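Long-range contact in acyl-CoA dehydrogenase domain protein Tcur3483 (Thermomonospora curvata, PDB 6WY9), which binds FAD and probably acts as an oxidoreductase on the CH-CH group of its donor substrate: residues F62-G76 / L132-I144. Numbering follows the deposited sequence.
Sequences FREVVKMLGSDGWLG and LPGILSGDIVFAI. With FDA (dihydroflavine-adenine dinucleotide), chain C.
Two glycines, Gly70 and Gly138, let the last turn of helix 62-71 rest directly on the C-terminal turn of helix 125-136: with no side chain between them, the backbones meet, their CA atoms 4.1 Å apart. Gly138, at positive phi, also closes its own helix with a Schellman motif, and its carbonyl O receives a CA-H...O contact from Lys67 CA. Lys67 reaches along this turn, its chain bent at chi2 (40°), and NZ donates to Ser137 O in the carbonyl plane at 3.0 Å; a longer salt bridge to Asp139 OD2 (3.5 Å) adds a charged partner. Leu75 CD1 packs on Gly138 CA, while Leu136 CD1 lies 3.3 Å from Gly76 CA. Arg63 curls back through bends at chi2 and chi3, which lays one guanidinium face over Val141 CG2. The edge of the group faces Asp139 O, to which Arg63 NH2 makes a weak hydrogen bond of 2.9 Å, whereas NH1 pairs more strongly with Asp185; NE is buried without a polar partner. Val141 CG1 meets the edge of the Phe62 ring, and CG2 meets Val66 CG1. Beyond Val141, strand 142-145 runs beside strand 186-192 to Ile144, whose carbonyl O accepts from flavin N3 (2.8 Å); the contact thus joins helix 62-71 of the N-terminal helical domain to the chain entering the middle β-domain, with helix 109-122 packing against Ile135 and Val141.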
loop_
_atom_site.group_PDB
_atom_site.type_symbol
_atom_site.label_atom_id
_atom_site.label_comp_id
_atom_site.label_asym_id
_atom_site.label_seq_id
_atom_site.Cartn_x
_atom_site.Cartn_y
_atom_site.Cartn_z
ATOM N N PHE A 62 -7.507 -31.761 22.182
ATOM C CA PHE A 62 -6.439 -30.885 22.639
ATOM C C PHE A 62 -5.780 -31.435 23.905
ATOM O O PHE A 62 -4.560 -31.640 23.940
ATOM C CB PHE A 62 -6.996 -29.481 22.840
ATOM C CG PHE A 62 -6.020 -28.517 23.439
ATOM C CD1 PHE A 62 -4.809 -28.257 22.821
ATOM C CD2 PHE A 62 -6.339 -27.834 24.611
ATOM C CE1 PHE A 62 -3.921 -27.356 23.373
ATOM C CE2 PHE A 62 -5.451 -26.936 25.174
ATOM C CZ PHE A 62 -4.248 -26.691 24.570
ATOM N N ARG A 63 -6.574 -31.736 24.938
ATOM C CA ARG A 63 -5.987 -32.170 26.207
ATOM C C ARG A 63 -5.241 -33.479 26.041
ATOM O O ARG A 63 -4.236 -33.720 26.719
ATOM C CB ARG A 63 -7.067 -32.323 27.288
ATOM C CG ARG A 63 -7.859 -31.081 27.578
ATOM C CD ARG A 63 -6.951 -29.961 28.008
ATOM N NE ARG A 63 -6.074 -30.351 29.111
ATOM C CZ ARG A 63 -6.275 -29.991 30.378
ATOM N NH1 ARG A 63 -7.317 -29.231 30.699
ATOM N NH2 ARG A 63 -5.422 -30.392 31.316
ATOM N N GLU A 64 -5.751 -34.354 25.177
ATOM C CA GLU A 64 -5.078 -35.609 24.855
ATOM C C GLU A 64 -3.657 -35.369 24.355
ATOM O O GLU A 64 -2.708 -36.041 24.782
ATOM C CB GLU A 64 -5.897 -36.343 23.802
ATOM C CG GLU A 64 -5.738 -37.828 23.795
ATOM C CD GLU A 64 -6.556 -38.460 22.692
ATOM O OE1 GLU A 64 -5.953 -39.029 21.750
ATOM O OE2 GLU A 64 -7.802 -38.357 22.764
ATOM N N VAL A 65 -3.499 -34.434 23.416
ATOM C CA VAL A 65 -2.164 -34.081 22.935
ATOM C C VAL A 65 -1.334 -33.483 24.063
ATOM O O VAL A 65 -0.218 -33.937 24.335
ATOM C CB VAL A 65 -2.257 -33.114 21.738
ATOM C CG1 VAL A 65 -0.869 -32.845 21.146
ATOM C CG2 VAL A 65 -3.194 -33.660 20.678
ATOM N N VAL A 66 -1.865 -32.446 24.728
ATOM C CA VAL A 66 -1.100 -31.744 25.762
ATOM C C VAL A 66 -0.535 -32.738 26.762
ATOM O O VAL A 66 0.655 -32.698 27.097
ATOM C CB VAL A 66 -1.966 -30.679 26.464
ATOM C CG1 VAL A 66 -1.247 -30.120 27.701
ATOM C CG2 VAL A 66 -2.339 -29.536 25.496
ATOM N N LYS A 67 -1.385 -33.648 27.252
ATOM C CA LYS A 67 -0.928 -34.619 28.243
ATOM C C LYS A 67 0.164 -35.513 27.676
ATOM O O LYS A 67 1.119 -35.855 28.383
ATOM C CB LYS A 67 -2.096 -35.463 28.751
ATOM C CG LYS A 67 -1.677 -36.502 29.778
ATOM C CD LYS A 67 -0.643 -35.902 30.720
ATOM C CE LYS A 67 -0.283 -36.817 31.889
ATOM N NZ LYS A 67 1.074 -36.471 32.463
ATOM N N MET A 68 0.054 -35.895 26.399
ATOM C CA MET A 68 1.129 -36.676 25.796
ATOM C C MET A 68 2.428 -35.881 25.759
ATOM O O MET A 68 3.466 -36.343 26.249
ATOM C CB MET A 68 0.729 -37.142 24.394
ATOM C CG MET A 68 0.024 -38.486 24.401
ATOM S SD MET A 68 -0.173 -39.215 22.771
ATOM C CE MET A 68 -1.473 -38.179 22.088
ATOM N N LEU A 69 2.389 -34.676 25.179
ATOM C CA LEU A 69 3.580 -33.824 25.157
ATOM C C LEU A 69 4.163 -33.639 26.551
ATOM O O LEU A 69 5.386 -33.661 26.733
ATOM C CB LEU A 69 3.237 -32.457 24.573
ATOM C CG LEU A 69 2.804 -32.392 23.120
ATOM C CD1 LEU A 69 2.168 -31.026 22.885
ATOM C CD2 LEU A 69 3.993 -32.654 22.204
ATOM N N GLY A 70 3.293 -33.445 27.545
ATOM C CA GLY A 70 3.765 -33.142 28.890
ATOM C C GLY A 70 4.507 -34.302 29.520
ATOM O O GLY A 70 5.642 -34.155 29.994
ATOM N N SER A 71 3.887 -35.479 29.534
ATOM C CA SER A 71 4.605 -36.627 30.072
ATOM C C SER A 71 5.875 -36.947 29.279
ATOM O O SER A 71 6.807 -37.516 29.852
ATOM C CB SER A 71 3.674 -37.840 30.157
ATOM O OG SER A 71 2.936 -37.995 28.965
ATOM N N ASP A 72 5.974 -36.562 27.998
ATOM C CA ASP A 72 7.215 -36.812 27.269
ATOM C C ASP A 72 8.266 -35.721 27.446
ATOM O O ASP A 72 9.339 -35.816 26.836
ATOM C CB ASP A 72 6.949 -37.019 25.774
ATOM C CG ASP A 72 6.209 -38.297 25.498
ATOM O OD1 ASP A 72 6.257 -39.205 26.355
ATOM O OD2 ASP A 72 5.563 -38.388 24.442
ATOM N N GLY A 73 8.000 -34.701 28.254
ATOM C CA GLY A 73 9.013 -33.727 28.618
ATOM C C GLY A 73 9.159 -32.534 27.697
ATOM O O GLY A 73 10.115 -31.770 27.853
ATOM N N TRP A 74 8.259 -32.337 26.741
ATOM C CA TRP A 74 8.479 -31.256 25.787
ATOM C C TRP A 74 7.906 -29.919 26.244
ATOM O O TRP A 74 8.350 -28.870 25.757
ATOM C CB TRP A 74 7.892 -31.622 24.424
ATOM C CG TRP A 74 8.654 -32.692 23.697
ATOM C CD1 TRP A 74 8.213 -33.949 23.398
ATOM C CD2 TRP A 74 9.996 -32.604 23.193
ATOM N NE1 TRP A 74 9.190 -34.645 22.729
ATOM C CE2 TRP A 74 10.295 -33.843 22.586
ATOM C CE3 TRP A 74 10.967 -31.601 23.186
ATOM C CZ2 TRP A 74 11.537 -34.104 21.971
ATOM C CZ3 TRP A 74 12.206 -31.865 22.569
ATOM C CH2 TRP A 74 12.473 -33.106 21.978
ATOM N N LEU A 75 6.951 -29.925 27.176
ATOM C CA LEU A 75 6.354 -28.669 27.628
ATOM C C LEU A 75 7.357 -27.793 28.382
ATOM O O LEU A 75 7.378 -26.569 28.204
ATOM C CB LEU A 75 5.120 -28.969 28.482
ATOM C CG LEU A 75 4.010 -29.666 27.688
ATOM C CD1 LEU A 75 2.679 -29.680 28.469
ATOM C CD2 LEU A 75 3.844 -29.020 26.290
ATOM N N GLY A 76 8.202 -28.383 29.221
ATOM C CA GLY A 76 9.139 -27.537 29.934
ATOM C C GLY A 76 10.442 -27.303 29.206
ATOM O O GLY A 76 11.424 -26.861 29.811
ATOM N N LEU A 132 2.510 -24.864 38.671
ATOM C CA LEU A 132 3.571 -25.079 37.692
ATOM C C LEU A 132 3.823 -26.553 37.417
ATOM O O LEU A 132 3.976 -26.911 36.236
ATOM C CB LEU A 132 4.860 -24.380 38.133
ATOM C CG LEU A 132 4.775 -22.855 38.119
ATOM C CD1 LEU A 132 6.173 -22.285 38.272
ATOM C CD2 LEU A 132 4.137 -22.366 36.838
ATOM N N PRO A 133 3.833 -27.450 38.407
ATOM C CA PRO A 133 4.119 -28.859 38.079
ATOM C C PRO A 133 3.081 -29.459 37.142
ATOM O O PRO A 133 3.438 -30.188 36.204
ATOM C CB PRO A 133 4.139 -29.549 39.456
ATOM C CG PRO A 133 4.309 -28.429 40.458
ATOM C CD PRO A 133 3.569 -27.265 39.851
ATOM N N GLY A 134 1.801 -29.155 37.361
ATOM C CA GLY A 134 0.756 -29.690 36.511
ATOM C C GLY A 134 0.765 -29.062 35.141
ATOM O O GLY A 134 0.413 -29.712 34.151
ATOM N N ILE A 135 1.179 -27.800 35.051
ATOM C CA ILE A 135 1.418 -27.225 33.732
ATOM C C ILE A 135 2.522 -28.005 33.028
ATOM O O ILE A 135 2.359 -28.481 31.898
ATOM C CB ILE A 135 1.773 -25.733 33.846
ATOM C CG1 ILE A 135 0.553 -24.929 34.312
ATOM C CG2 ILE A 135 2.358 -25.247 32.510
ATOM C CD1 ILE A 135 0.735 -23.418 34.264
ATOM N N LEU A 136 3.656 -28.159 33.709
ATOM C CA LEU A 136 4.784 -28.912 33.183
ATOM C C LEU A 136 4.363 -30.297 32.712
ATOM O O LEU A 136 4.719 -30.724 31.609
ATOM C CB LEU A 136 5.868 -29.005 34.256
ATOM C CG LEU A 136 7.210 -29.623 33.883
ATOM C CD1 LEU A 136 7.925 -28.831 32.770
ATOM C CD2 LEU A 136 8.080 -29.752 35.142
ATOM N N SER A 137 3.625 -31.028 33.546
ATOM C CA SER A 137 3.267 -32.409 33.231
ATOM C C SER A 137 2.158 -32.506 32.196
ATOM O O SER A 137 1.722 -33.616 31.871
ATOM C CB SER A 137 2.830 -33.125 34.502
ATOM O OG SER A 137 1.757 -32.402 35.086
ATOM N N GLY A 138 1.687 -31.377 31.684
ATOM C CA GLY A 138 0.564 -31.394 30.777
ATOM C C GLY A 138 -0.752 -31.749 31.418
ATOM O O GLY A 138 -1.649 -32.226 30.724
ATOM N N ASP A 139 -0.899 -31.541 32.726
ATOM C CA ASP A 139 -2.158 -31.844 33.391
ATOM C C ASP A 139 -3.018 -30.614 33.665
ATOM O O ASP A 139 -4.213 -30.770 33.933
ATOM C CB ASP A 139 -1.905 -32.584 34.713
ATOM C CG ASP A 139 -1.376 -33.987 34.488
ATOM O OD1 ASP A 139 -2.090 -34.814 33.876
ATOM O OD2 ASP A 139 -0.227 -34.251 34.891
ATOM N N ILE A 140 -2.458 -29.408 33.603
ATOM C CA ILE A 140 -3.211 -28.190 33.866
ATOM C C ILE A 140 -3.143 -27.299 32.638
ATOM O O ILE A 140 -2.046 -26.962 32.171
ATOM C CB ILE A 140 -2.671 -27.424 35.081
ATOM C CG1 ILE A 140 -2.823 -28.242 36.355
ATOM C CG2 ILE A 140 -3.413 -26.083 35.211
ATOM C CD1 ILE A 140 -1.957 -27.727 37.465
ATOM N N VAL A 141 -4.305 -26.897 32.137
ATOM C CA VAL A 141 -4.383 -25.941 31.040
ATOM C C VAL A 141 -5.186 -24.735 31.504
ATOM O O VAL A 141 -6.152 -24.877 32.263
ATOM C CB VAL A 141 -4.991 -26.567 29.763
ATOM C CG1 VAL A 141 -5.418 -25.475 28.750
ATOM C CG2 VAL A 141 -3.989 -27.540 29.109
ATOM N N PHE A 142 -4.760 -23.547 31.068
ATOM C CA PHE A 142 -5.344 -22.270 31.440
ATOM C C PHE A 142 -6.006 -21.634 30.237
ATOM O O PHE A 142 -5.580 -21.842 29.102
ATOM C CB PHE A 142 -4.297 -21.280 31.963
ATOM C CG PHE A 142 -4.037 -21.375 33.462
ATOM C CD1 PHE A 142 -3.232 -22.371 33.969
ATOM C CD2 PHE A 142 -4.585 -20.440 34.354
ATOM C CE1 PHE A 142 -2.984 -22.463 35.352
ATOM C CE2 PHE A 142 -4.337 -20.519 35.726
ATOM C CZ PHE A 142 -3.527 -21.543 36.217
ATOM N N ALA A 143 -7.016 -20.808 30.493
ATOM C CA ALA A 143 -7.576 -19.948 29.466
ATOM C C ALA A 143 -7.527 -18.503 29.968
ATOM O O ALA A 143 -7.555 -18.251 31.176
ATOM C CB ALA A 143 -9.012 -20.411 29.092
ATOM N N ILE A 144 -7.404 -17.546 29.039
ATOM C CA ILE A 144 -7.232 -16.135 29.398
ATOM C C ILE A 144 -8.596 -15.454 29.442
ATOM O O ILE A 144 -9.291 -15.366 28.418
ATOM C CB ILE A 144 -6.317 -15.386 28.411
ATOM C CG1 ILE A 144 -4.911 -15.985 28.333
ATOM C CG2 ILE A 144 -6.208 -13.917 28.879
ATOM C CD1 ILE A 144 -4.177 -15.975 29.674
HETATM P PA FDA C . -13.074 -3.352 19.747
HETATM O O1A FDA C . -14.526 -3.100 19.496
HETATM O O2A FDA C . -12.424 -2.829 21.039
HETATM O O5B FDA C . -12.197 -2.548 18.541
HETATM C C5B FDA C . -12.654 -3.017 17.300
HETATM C C4B FDA C . -11.777 -2.344 16.227
HETATM O O4B FDA C . -11.841 -0.868 16.521
HETATM C C3B FDA C . -10.285 -2.637 16.396
HETATM O O3B FDA C . -9.886 -3.760 15.701
HETATM C C2B FDA C . -9.665 -1.423 15.727
HETATM O O2B FDA C . -9.812 -1.410 14.256
HETATM C C1B FDA C . -10.553 -0.240 16.224
HETATM N N9A FDA C . -10.027 0.472 17.386
HETATM C C8A FDA C . -10.197 0.179 18.754
HETATM N N7A FDA C . -9.630 1.085 19.540
HETATM C C5A FDA C . -9.065 2.000 18.679
HETATM C C6A FDA C . -8.310 3.157 18.928
HETATM N N6A FDA C . -8.032 3.565 20.181
HETATM N N1A FDA C . -7.846 3.903 17.902
HETATM C C2A FDA C . -8.162 3.425 16.662
HETATM N N3A FDA C . -8.863 2.335 16.266
HETATM C C4A FDA C . -9.314 1.645 17.325
HETATM N N1 FDA C . -9.683 -12.308 24.605
HETATM C C2 FDA C . -9.486 -12.872 25.882
HETATM O O2 FDA C . -9.724 -12.200 26.910
HETATM N N3 FDA C . -9.021 -14.182 25.910
HETATM C C4 FDA C . -8.753 -14.964 24.763
HETATM O O4 FDA C . -8.368 -16.119 24.893
HETATM C C4X FDA C . -8.984 -14.311 23.502
HETATM N N5 FDA C . -8.747 -15.015 22.321
HETATM C C5X FDA C . -9.401 -14.614 21.188
HETATM C C6 FDA C . -9.556 -15.444 20.140
HETATM C C7 FDA C . -10.263 -14.995 18.997
HETATM C C7M FDA C . -10.409 -15.903 17.918
HETATM C C8 FDA C . -10.765 -13.750 18.909
HETATM C C8M FDA C . -11.493 -13.275 17.714
HETATM C C9 FDA C . -10.580 -12.880 19.970
HETATM C C9A FDA C . -9.913 -13.322 21.108
HETATM N N10 FDA C . -9.711 -12.456 22.195
HETATM C C10 FDA C . -9.447 -13.046 23.435
HETATM C "C1'" FDA C . -10.354 -11.110 22.168
HETATM C "C2'" FDA C . -9.382 -10.011 21.656
HETATM O "O2'" FDA C . -8.445 -9.735 22.583
HETATM C "C3'" FDA C . -10.342 -8.774 21.350
HETATM O "O3'" FDA C . -11.154 -9.035 20.223
HETATM C "C4'" FDA C . -9.534 -7.497 21.177
HETATM O "O4'" FDA C . -9.021 -7.163 22.420
HETATM C "C5'" FDA C . -10.453 -6.418 20.542
HETATM O "O5'" FDA C . -11.492 -6.164 21.440
HETATM P P FDA C . -12.901 -6.045 20.614
HETATM O O1P FDA C . -13.025 -7.303 19.901
HETATM O O2P FDA C . -13.962 -5.623 21.619
HETATM O O3P FDA C . -12.745 -4.875 19.447
#